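Lytic polysaccharide monooxygenase ([Kitasatospora] papulosa, PDB 6NDQ) probably cleaves cellulose or a related polysaccharide by oxidation, as a copper-dependent monooxygenase does. Local coordinates at residues W38-N43 and Y80-S85; F98-Y103 and F113-T118. All coordinates share one frame; numbering follows the deposited sequence.

Contact 1 of 2, residues W38-N43 and Y80-S85; sequences WQADPN and YDSLDS
Ser-82, whose chi1 of 51° sets OG between its backbone N and carbonyl carbon, and Tyr-80, whose chi1 of -50° swings the ring back although its CB starts off away from residues 38-43, supply the two points where Y80-S85 meets W38-N43. The motif is the C-terminal end of helix 32-40 laid beside a 3-10 turn, within the helical region that, as in related lytic polysaccharide monooxygenases, sits beside the beta sandwich core. Ala-40, on the last turn of the helix, points its methyl at the 3-10 segment, and Ala-40 CB lies 4.0 Å from Ser-82 CB. Ser-82 OG is likewise 4.0 Å from Ala-40 CB, so this part of the contact is van der Waals packing between an exposed alanine and a buried serine. Farther along, Asn-43 O approaches the Tyr-80 ring obliquely, its nearest carbon being CE1 at 4.3 Å. The phenol end of Tyr-80 is held elsewhere: its OH bonds to the backbone O of Asn-47, just beyond helix 43-46. No hydrogen bond joins the two segments directly; Gln-36, one helical turn before Ala-40, supplies polar links to the 3-10 turn, with NE2 on Ser-82 O and OE1 on Ser-85 OG. The turn has its own backbone bonds, Leu-83 N to Tyr-80 O at 3.0 Å and Asp-84 N to Asp-81 O at 3.0 Å. Asp-41, the first residue to leave helical geometry, turns its side chain forward to cap the next turn. Its OD1 accepts from Asn-43 N at 3.0 Å with an N-H...O angle of 147°, the donor standing above the carboxylate plane.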
loop_
_atom_site.group_PDB
_atom_site.type_symbol
_atom_site.label_atom_id
_atom_site.label_comp_id
_atom_site.label_asym_id
_atom_site.label_seq_id
_atom_site.Cartn_x
_atom_site.Cartn_y
_atom_site.Cartn_z
ATOM N N TRP A 38 -5.530 -1.513 14.426
ATOM C CA TRP A 38 -4.874 -1.907 15.675
ATOM C C TRP A 38 -5.768 -2.834 16.510
ATOM O O TRP A 38 -5.283 -3.815 17.099
ATOM C CB TRP A 38 -4.481 -0.652 16.472
ATOM C CG TRP A 38 -3.191 -0.014 16.011
ATOM C CD1 TRP A 38 -3.053 1.142 15.288
ATOM C CD2 TRP A 38 -1.854 -0.513 16.208
ATOM N NE1 TRP A 38 -1.729 1.403 15.052
ATOM C CE2 TRP A 38 -0.971 0.403 15.604
ATOM C CE3 TRP A 38 -1.319 -1.635 16.853
ATOM C CZ2 TRP A 38 0.421 0.241 15.639
ATOM C CZ3 TRP A 38 0.069 -1.805 16.870
ATOM C CH2 TRP A 38 0.915 -0.874 16.265
ATOM N N GLN A 39 -7.076 -2.541 16.567
ATOM C CA GLN A 39 -8.025 -3.368 17.315
ATOM C C GLN A 39 -8.058 -4.787 16.782
ATOM O O GLN A 39 -7.998 -5.749 17.556
ATOM C CB GLN A 39 -9.431 -2.776 17.231
ATOM C CG GLN A 39 -9.660 -1.582 18.160
ATOM C CD GLN A 39 -9.885 -2.018 19.610
ATOM O OE1 GLN A 39 -10.808 -2.775 19.912
ATOM N NE2 GLN A 39 -9.021 -1.567 20.494
ATOM N N ALA A 40 -8.154 -4.932 15.454
ATOM C CA ALA A 40 -8.369 -6.254 14.869
ATOM C C ALA A 40 -7.116 -7.112 14.951
ATOM O O ALA A 40 -7.193 -8.313 15.262
ATOM C CB ALA A 40 -8.852 -6.122 13.418
ATOM N N ASP A 41 -5.952 -6.529 14.649
ATOM C CA ASP A 41 -4.699 -7.272 14.727
ATOM C C ASP A 41 -3.518 -6.314 14.790
ATOM O O ASP A 41 -3.060 -5.830 13.744
ATOM C CB ASP A 41 -4.553 -8.224 13.531
ATOM C CG ASP A 41 -3.502 -9.324 13.775
ATOM O OD1 ASP A 41 -2.731 -9.238 14.756
ATOM O OD2 ASP A 41 -3.460 -10.283 12.975
ATOM N N PRO A 42 -2.998 -6.035 15.994
ATOM C CA PRO A 42 -1.780 -5.214 16.100
ATOM C C PRO A 42 -0.639 -5.740 15.249
ATOM O O PRO A 42 0.238 -4.969 14.855
ATOM C CB PRO A 42 -1.431 -5.287 17.597
ATOM C CG PRO A 42 -2.659 -5.775 18.278
ATOM C CD PRO A 42 -3.356 -6.660 17.276
ATOM N N ASN A 43 -0.627 -7.038 14.935
ATOM C CA ASN A 43 0.465 -7.559 14.119
ATOM C C ASN A 43 0.410 -7.069 12.673
ATOM O O ASN A 43 1.431 -7.145 11.985
ATOM C CB ASN A 43 0.474 -9.088 14.128
ATOM C CG ASN A 43 0.855 -9.651 15.469
ATOM O OD1 ASN A 43 1.684 -9.087 16.179
ATOM N ND2 ASN A 43 0.233 -10.761 15.837
ATOM N N TYR A 80 -3.544 -9.090 7.855
ATOM C CA TYR A 80 -3.709 -7.724 7.364
ATOM C C TYR A 80 -5.123 -7.471 6.865
ATOM O O TYR A 80 -5.324 -6.541 6.081
ATOM C CB TYR A 80 -2.686 -7.419 6.255
ATOM C CG TYR A 80 -1.261 -7.786 6.630
ATOM C CD1 TYR A 80 -0.481 -6.925 7.390
ATOM C CD2 TYR A 80 -0.703 -9.005 6.238
ATOM C CE1 TYR A 80 0.812 -7.254 7.763
ATOM C CE2 TYR A 80 0.605 -9.350 6.608
ATOM C CZ TYR A 80 1.358 -8.473 7.362
ATOM O OH TYR A 80 2.651 -8.814 7.731
ATOM N N ASP A 81 -6.092 -8.296 7.290
ATOM C CA ASP A 81 -7.478 -8.191 6.829
ATOM C C ASP A 81 -7.963 -6.750 6.946
ATOM O O ASP A 81 -8.572 -6.212 6.015
ATOM C CB ASP A 81 -8.400 -9.075 7.686
ATOM C CG ASP A 81 -8.600 -10.476 7.137
ATOM O OD1 ASP A 81 -8.397 -10.681 5.919
ATOM O OD2 ASP A 81 -8.981 -11.349 7.956
ATOM N N SER A 82 -7.699 -6.136 8.097
ATOM C CA SER A 82 -8.295 -4.840 8.398
ATOM C C SER A 82 -7.750 -3.712 7.538
ATOM O O SER A 82 -8.341 -2.617 7.570
ATOM C CB SER A 82 -8.134 -4.488 9.888
ATOM O OG SER A 82 -6.791 -4.626 10.315
ATOM N N LEU A 83 -6.697 -3.942 6.748
ATOM C CA LEU A 83 -6.231 -2.914 5.822
ATOM C C LEU A 83 -7.168 -2.728 4.632
ATOM O O LEU A 83 -7.038 -1.730 3.902
ATOM C CB LEU A 83 -4.817 -3.242 5.332
ATOM C CG LEU A 83 -3.774 -3.510 6.432
ATOM C CD1 LEU A 83 -2.420 -3.584 5.822
ATOM C CD2 LEU A 83 -3.811 -2.333 7.469
ATOM N N ASP A 84 -8.072 -3.692 4.404
ATOM C CA ASP A 84 -9.098 -3.675 3.369
ATOM C C ASP A 84 -10.304 -2.828 3.731
ATOM O O ASP A 84 -11.163 -2.621 2.867
ATOM C CB ASP A 84 -9.628 -5.083 3.107
ATOM C CG ASP A 84 -8.640 -5.943 2.405
ATOM O OD1 ASP A 84 -7.808 -5.371 1.680
ATOM O OD2 ASP A 84 -8.686 -7.196 2.591
ATOM N N SER A 85 -10.394 -2.371 4.987
ATOM C CA SER A 85 -11.575 -1.663 5.463
ATOM C C SER A 85 -11.756 -0.334 4.726
ATOM O O SER A 85 -10.791 0.294 4.261
ATOM C CB SER A 85 -11.462 -1.429 6.965
ATOM O OG SER A 85 -11.546 -2.656 7.654
#

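Contact 2 of 2, residues F98-Y103 and F113-T118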
loop_
_atom_site.group_PDB
_atom_site.type_symbol
_atom_site.label_atom_id
_atom_site.label_comp_id
_atom_site.label_asym_id
_atom_site.label_seq_id
_atom_site.Cartn_x
_atom_site.Cartn_y
_atom_site.Cartn_z
ATOM N N PHE A 98 4.950 11.972 -9.197
ATOM C CA PHE A 98 5.356 11.616 -7.845
ATOM C C PHE A 98 6.256 10.396 -7.908
ATOM O O PHE A 98 6.367 9.738 -8.941
ATOM C CB PHE A 98 4.141 11.380 -6.931
ATOM C CG PHE A 98 3.264 10.209 -7.337
ATOM C CD1 PHE A 98 2.339 10.328 -8.361
ATOM C CD2 PHE A 98 3.332 9.015 -6.640
ATOM C CE1 PHE A 98 1.516 9.249 -8.711
ATOM C CE2 PHE A 98 2.516 7.948 -6.975
ATOM C CZ PHE A 98 1.612 8.058 -8.004
ATOM N N THR A 99 6.939 10.130 -6.800
ATOM C CA THR A 99 7.870 9.017 -6.694
ATOM C C THR A 99 7.382 8.064 -5.614
ATOM O O THR A 99 7.022 8.489 -4.516
ATOM C CB THR A 99 9.295 9.513 -6.381
ATOM O OG1 THR A 99 9.923 9.940 -7.593
ATOM C CG2 THR A 99 10.132 8.417 -5.748
ATOM N N VAL A 100 7.378 6.775 -5.922
ATOM C CA VAL A 100 7.058 5.771 -4.918
ATOM C C VAL A 100 8.376 5.241 -4.383
ATOM O O VAL A 100 9.225 4.773 -5.153
ATOM C CB VAL A 100 6.201 4.641 -5.501
ATOM C CG1 VAL A 100 6.076 3.530 -4.489
ATOM C CG2 VAL A 100 4.817 5.157 -5.901
ATOM N N LYS A 101 8.548 5.317 -3.072
ATOM C CA LYS A 101 9.806 4.998 -2.410
ATOM C C LYS A 101 9.572 3.786 -1.526
ATOM O O LYS A 101 8.716 3.829 -0.629
ATOM C CB LYS A 101 10.299 6.191 -1.582
ATOM C CG LYS A 101 11.702 6.033 -1.042
ATOM C CD LYS A 101 12.099 7.292 -0.278
ATOM C CE LYS A 101 12.939 6.952 0.915
ATOM N NZ LYS A 101 14.324 7.432 0.734
ATOM N N LEU A 102 10.294 2.696 -1.801
ATOM C CA LEU A 102 10.238 1.513 -0.958
ATOM C C LEU A 102 11.472 1.460 -0.057
ATOM O O LEU A 102 12.520 2.053 -0.357
ATOM C CB LEU A 102 10.110 0.228 -1.789
ATOM C CG LEU A 102 8.762 0.124 -2.517
ATOM C CD1 LEU A 102 8.892 0.667 -3.930
ATOM C CD2 LEU A 102 8.133 -1.305 -2.523
ATOM N N TYR A 103 11.304 0.809 1.091
ATOM C CA TYR A 103 12.399 0.469 1.984
ATOM C C TYR A 103 12.479 -1.049 2.105
ATOM O O TYR A 103 11.472 -1.706 2.392
ATOM C CB TYR A 103 12.219 1.117 3.361
ATOM C CG TYR A 103 13.330 0.736 4.290
ATOM C CD1 TYR A 103 14.629 1.169 4.051
ATOM C CD2 TYR A 103 13.098 -0.077 5.384
ATOM C CE1 TYR A 103 15.660 0.819 4.887
ATOM C CE2 TYR A 103 14.129 -0.435 6.227
ATOM C CZ TYR A 103 15.409 0.018 5.973
ATOM O OH TYR A 103 16.453 -0.328 6.808
ATOM N N PHE A 113 8.420 -3.737 -10.670
ATOM C CA PHE A 113 7.353 -3.101 -9.916
ATOM C C PHE A 113 6.212 -2.719 -10.849
ATOM O O PHE A 113 6.442 -2.205 -11.952
ATOM C CB PHE A 113 7.831 -1.828 -9.245
ATOM C CG PHE A 113 8.875 -2.029 -8.189
ATOM C CD1 PHE A 113 8.513 -2.295 -6.879
ATOM C CD2 PHE A 113 10.211 -1.887 -8.493
ATOM C CE1 PHE A 113 9.470 -2.446 -5.888
ATOM C CE2 PHE A 113 11.182 -2.034 -7.513
ATOM C CZ PHE A 113 10.816 -2.320 -6.204
ATOM N N GLN A 114 4.983 -2.894 -10.373
ATOM C CA GLN A 114 3.807 -2.298 -10.993
ATOM C C GLN A 114 3.211 -1.285 -10.029
ATOM O O GLN A 114 3.065 -1.575 -8.839
ATOM C CB GLN A 114 2.783 -3.365 -11.348
ATOM C CG GLN A 114 3.321 -4.319 -12.409
ATOM C CD GLN A 114 2.383 -5.471 -12.695
ATOM O OE1 GLN A 114 1.568 -5.846 -11.857
ATOM N NE2 GLN A 114 2.489 -6.035 -13.886
ATOM N N VAL A 115 2.908 -0.091 -10.525
ATOM C CA VAL A 115 2.181 0.901 -9.740
ATOM C C VAL A 115 0.858 1.158 -10.440
ATOM O O VAL A 115 0.835 1.517 -11.626
ATOM C CB VAL A 115 2.971 2.203 -9.563
ATOM C CG1 VAL A 115 2.141 3.203 -8.733
ATOM C CG2 VAL A 115 4.297 1.910 -8.886
ATOM N N TYR A 116 -0.238 0.958 -9.712
ATOM C CA TYR A 116 -1.590 1.270 -10.153
ATOM C C TYR A 116 -2.111 2.438 -9.329
ATOM O O TYR A 116 -1.666 2.655 -8.198
ATOM C CB TYR A 116 -2.538 0.082 -9.961
ATOM C CG TYR A 116 -2.195 -1.177 -10.716
ATOM C CD1 TYR A 116 -1.279 -2.080 -10.207
ATOM C CD2 TYR A 116 -2.819 -1.460 -11.916
ATOM C CE1 TYR A 116 -0.963 -3.256 -10.897
ATOM C CE2 TYR A 116 -2.530 -2.630 -12.609
ATOM C CZ TYR A 116 -1.595 -3.513 -12.095
ATOM O OH TYR A 116 -1.309 -4.668 -12.794
ATOM N N VAL A 117 -3.076 3.175 -9.882
ATOM C CA VAL A 117 -3.808 4.157 -9.088
ATOM C C VAL A 117 -5.302 4.003 -9.348
ATOM O O VAL A 117 -5.712 3.633 -10.452
ATOM C CB VAL A 117 -3.339 5.586 -9.394
ATOM C CG1 VAL A 117 -3.821 6.034 -10.774
ATOM C CG2 VAL A 117 -3.857 6.537 -8.313
ATOM N N THR A 118 -6.119 4.263 -8.308
ATOM C CA THR A 118 -7.572 4.244 -8.478
ATOM C C THR A 118 -8.021 5.297 -9.495
ATOM O O THR A 118 -7.541 6.434 -9.503
ATOM C CB THR A 118 -8.314 4.455 -7.131
ATOM O OG1 THR A 118 -7.952 5.709 -6.511
ATOM C CG2 THR A 118 -8.049 3.328 -6.163
#
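Strands 98-103 and 113-118 face each other across the interior of the beta sandwich, with Val-100 CA and Val-115 CA the nearest pair at 8.4 Å, and no hydrogen bond joins them. They belong to different sheets: 98-103 is the middle strand of a three-stranded antiparallel sheet, bonded to strands 2-6 and 148-154, while 113-118 lies in the mixed sheet beside strand 160-170. This is the two-layer, immunoglobulin-like sandwich of the lytic polysaccharide monooxygenases, and the contact is a piece of its core. The closest touch is Leu-102 against Phe-113, two side chains that run past each other in opposite directions. A chi2 of 94°, well off a staggered value, helps bring both Leu-102 methyls onto one ring carbon. Leu-102 CD1 is 3.7 Å from Phe-113 CE1. Leu-102 CD2 stands 3.8 Å from that same Phe-113 CE1. CD1 of Leu-102 also approaches Phe-113 CD1 at 4.2 Å, which puts the leucine obliquely beside one side of the ring. The phenyl group is stacked on Trp-168 of the neighbouring strand 160-170 and met edge-to-face by Tyr-143; it also touches Ile-151 of the facing sheet. Two residues earlier on one strand and two later on the other, Val-100 CG2 rests 4.4 Å from Val-115 CG1, a looser aliphatic touch. Behind the second strand, on the face turned from the first, Tyr-116 OH donates to Gln-114 OE1 at 3.2 Å from above the carbonyl plane. The four side chains that touch between the two segments are all buried and apolar. Dispersion and burial of apolar surface thus hold the strands face to face, while backbone polar groups pair within the sheets, as Val-100 does with Ile-151 and Leu-102 with Tyr-149.

In the fold
From the N terminus, strand 2-6 enters the three-stranded sheet that will later receive residues 98-103, and the chain then runs through mainly helical and loop segments, broken by strand 52-54. Contact 1 closes a loop of 36 intervening residues there, bringing the end of helix 32-40 against the turn after helix 75-78. After residues 80-85 the chain passes strand 92-94 before reaching 97-104, where contact 2 closes a much shorter excursion of nine residues from one layer to the other. The two follow in series, neither nesting nor crossing. Their centres lie 22 Å apart, on opposite sides of the chain's centre: contact 1 ties the helical region together, contact 2 the sandwich.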